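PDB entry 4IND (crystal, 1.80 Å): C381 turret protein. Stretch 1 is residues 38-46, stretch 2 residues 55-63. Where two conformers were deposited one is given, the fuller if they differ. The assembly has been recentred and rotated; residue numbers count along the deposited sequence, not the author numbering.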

# COMPACT_ATOMS: atom_id res chain seq x y z
N GLY A 38 30.42 -2.25 32.13
CA GLY A 38 31.29 -1.34 32.87
C GLY A 38 30.58 -0.73 34.07
O GLY A 38 29.48 -1.10 34.41
N SER A 39 31.24 0.23 34.70
CA SER A 39 30.69 0.94 35.85
C SER A 39 30.11 2.28 35.43
O SER A 39 30.34 2.76 34.32
CB SER A 39 31.79 1.15 36.90
OG SER A 39 32.24 -0.09 37.42
N TYR A 40 29.34 2.89 36.33
CA TYR A 40 28.86 4.24 36.08
C TYR A 40 28.77 4.97 37.39
O TYR A 40 28.78 4.35 38.45
CB TYR A 40 27.51 4.23 35.37
CG TYR A 40 26.37 3.79 36.25
CD1 TYR A 40 25.68 4.71 37.03
CD2 TYR A 40 25.97 2.46 36.28
CE1 TYR A 40 24.61 4.31 37.82
CE2 TYR A 40 24.92 2.05 37.06
CZ TYR A 40 24.24 2.98 37.82
OH TYR A 40 23.18 2.59 38.61
N LYS A 41 28.74 6.29 37.33
CA LYS A 41 28.53 7.13 38.51
C LYS A 41 27.34 8.01 38.17
O LYS A 41 27.29 8.61 37.09
CB LYS A 41 29.72 8.06 38.78
CG LYS A 41 31.05 7.40 39.00
CD LYS A 41 32.15 8.49 39.09
CE LYS A 41 33.51 7.90 39.45
NZ LYS A 41 34.60 8.89 39.24
N LEU A 42 26.39 8.11 39.08
CA LEU A 42 25.20 8.90 38.79
C LEU A 42 25.53 10.34 39.11
O LEU A 42 25.98 10.66 40.20
CB LEU A 42 24.01 8.41 39.60
CG LEU A 42 22.63 8.81 39.11
CD1 LEU A 42 22.30 8.16 37.76
CD2 LEU A 42 21.60 8.43 40.17
N LYS A 43 25.36 11.23 38.15
CA LYS A 43 25.73 12.63 38.37
C LYS A 43 24.68 13.59 37.90
O LYS A 43 23.90 13.31 36.99
CB LYS A 43 27.05 12.97 37.67
CG LYS A 43 28.27 12.35 38.30
CD LYS A 43 29.55 12.92 37.71
CE LYS A 43 30.78 12.33 38.39
NZ LYS A 43 32.01 12.46 37.54
N GLN A 44 24.67 14.76 38.51
CA GLN A 44 23.75 15.78 38.04
C GLN A 44 24.36 16.48 36.83
O GLN A 44 25.46 17.03 36.90
CB GLN A 44 23.43 16.77 39.15
CG GLN A 44 22.32 17.73 38.75
CD GLN A 44 21.64 18.38 39.94
OE1 GLN A 44 20.75 17.80 40.56
NE2 GLN A 44 22.06 19.60 40.25
N ILE A 45 23.63 16.44 35.72
CA ILE A 45 24.09 16.93 34.43
C ILE A 45 23.24 18.15 34.03
O ILE A 45 22.01 18.12 34.12
CB ILE A 45 23.90 15.83 33.34
CG1 ILE A 45 24.84 14.64 33.60
CG2 ILE A 45 24.05 16.38 31.93
CD1 ILE A 45 26.27 15.03 33.82
N SER A 46 23.88 19.22 33.58
CA SER A 46 23.17 20.41 33.16
C SER A 46 23.64 20.85 31.78
O SER A 46 24.84 20.86 31.50
CB SER A 46 23.44 21.55 34.14
OG SER A 46 23.09 21.20 35.47
N ILE A 55 18.25 20.14 33.66
CA ILE A 55 19.01 19.43 34.68
C ILE A 55 18.46 18.01 34.82
O ILE A 55 17.26 17.82 35.07
CB ILE A 55 18.92 20.15 36.02
CG1 ILE A 55 19.42 21.59 35.88
CG2 ILE A 55 19.74 19.43 37.07
CD1 ILE A 55 19.34 22.39 37.18
N VAL A 56 19.33 17.02 34.63
CA VAL A 56 18.97 15.61 34.88
C VAL A 56 20.05 14.90 35.72
O VAL A 56 21.20 15.35 35.81
CB VAL A 56 18.75 14.83 33.57
CG1 VAL A 56 17.59 15.42 32.78
CG2 VAL A 56 20.03 14.83 32.73
N SER A 57 19.68 13.80 36.37
CA SER A 57 20.66 12.91 36.99
C SER A 57 20.84 11.72 36.07
O SER A 57 19.87 11.03 35.78
CB SER A 57 20.18 12.44 38.35
OG SER A 57 20.09 13.53 39.23
N ALA A 58 22.06 11.49 35.59
CA ALA A 58 22.32 10.49 34.56
C ALA A 58 23.61 9.74 34.86
O ALA A 58 24.47 10.26 35.56
CB ALA A 58 22.38 11.16 33.18
N PRO A 59 23.74 8.52 34.33
CA PRO A 59 24.96 7.73 34.53
C PRO A 59 26.13 8.32 33.72
O PRO A 59 25.96 8.68 32.54
CB PRO A 59 24.56 6.33 34.02
CG PRO A 59 23.53 6.66 32.95
CD PRO A 59 22.72 7.76 33.58
N VAL A 60 27.29 8.47 34.35
CA VAL A 60 28.49 8.93 33.66
C VAL A 60 29.55 7.84 33.70
O VAL A 60 29.77 7.24 34.74
CB VAL A 60 29.06 10.19 34.35
CG1 VAL A 60 30.29 10.71 33.59
CG2 VAL A 60 27.99 11.28 34.46
N VAL A 61 30.23 7.61 32.58
CA VAL A 61 31.33 6.66 32.54
C VAL A 61 32.50 7.21 33.37
O VAL A 61 32.98 8.32 33.13
CB VAL A 61 31.79 6.37 31.11
CG1 VAL A 61 32.93 5.33 31.12
CG2 VAL A 61 30.62 5.89 30.26
N PRO A 62 32.96 6.44 34.35
CA PRO A 62 34.01 6.96 35.23
C PRO A 62 35.39 6.82 34.62
O PRO A 62 35.51 6.16 33.58
CB PRO A 62 33.90 6.07 36.47
CG PRO A 62 33.32 4.79 35.97
CD PRO A 62 32.43 5.14 34.81
N LEU A 63 36.39 7.41 35.26
CA LEU A 63 37.78 7.27 34.84
C LEU A 63 38.13 5.80 34.77
O LEU A 63 37.75 5.03 35.65
CB LEU A 63 38.72 7.95 35.82
CG LEU A 63 38.63 9.47 35.85
CD1 LEU A 63 39.49 10.02 36.97
CD2 LEU A 63 39.06 10.01 34.50
O HOH W 1 18.99 15.98 38.94

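The contact between these two stretches of the C381 turret protein is a pair of neighbouring antiparallel β-strands, held by a regular ladder of backbone hydrogen bonds and finished by side chains that differ in character on the two faces of the sheet. It illustrates a general principle: in an antiparallel pair the backbone supplies the register, and the alternation of side chains then decides what each face becomes.

Residues 41-46 run against residues 55-60, their directions 139° apart. Three residue pairs carry the ladder, each bonded in both directions. Lys 41 N donates to Val 60 O at 2.9 Å, and Val 60 N returns a bond to Lys 41 O at 2.7 Å. Two residues along, Lys 43 N to Ala 58 O and Ala 58 N to Lys 43 O both measure 2.9 Å. The third pair joins Ile 45 N to Val 56 O at 2.7 Å, nearly linear at 177°, and Val 56 N to Ile 45 O at 2.9 Å.

Alternating with these rungs are the non-hydrogen-bonded pairs, where the CA atoms come closer: the CA atoms of Gln 44 and Ser 57 are 4.3 Å apart, against 5.5 Å for those of Lys 43 and Ala 58. Here CA-H groups point at carbonyl oxygens already engaged in the ladder, as when Ser 57 CA approaches Lys 43 O at 3.3 Å and Ile 55 CA approaches Ile 45 O at the same distance. The alternation also explains how Pro 59 can sit in a strand. Its ring nitrogen has no hydrogen to donate, but paired with Leu 42 it occupies a site where no cross-strand N-H bond is required.

On the face bearing Ile 45, Val 56, Ala 58 and Val 60, the packing is largely apolar. Ile 45 reaches diagonally as well as straight across: its CB lies 4.0 Å from Val 56 CG2, its CG1 4.3 Å from Ala 58 CB, and its CD1 4.2 Å from Val 60 CG2. Lys 43 shares this face, and its CB comes within 3.7 Å of the same Val 60 CG2, so the aliphatic base of a charged residue adds to the cover over the valine.

The other face is more mixed. Leu 42 CD1 meets Pro 59 CD at 4.2 Å, while Gln 44 CG packs against Ile 55 CG2 at 3.5 Å. Gln 44 and Ser 57 are also linked through a water, which donates to Gln 44 OE1 at 3.0 Å and forms a hydrogen bond with Ser 57 OG at 2.7 Å.

Beyond the Lys 41–Val 60 rung the contact continues without further hydrogen bonds between the stretches. Tyr 40 CD1 rests 3.6 Å from Pro 59 CB, the ring meeting it obliquely. The CA-to-CB bond of Pro 62 points toward the first stretch, and its CD lies 3.2 Å from Ser 39 O and its CB 3.5 Å from Lys 41 CE, so the long, extended lysine chain lays its methylenes near the proline ring.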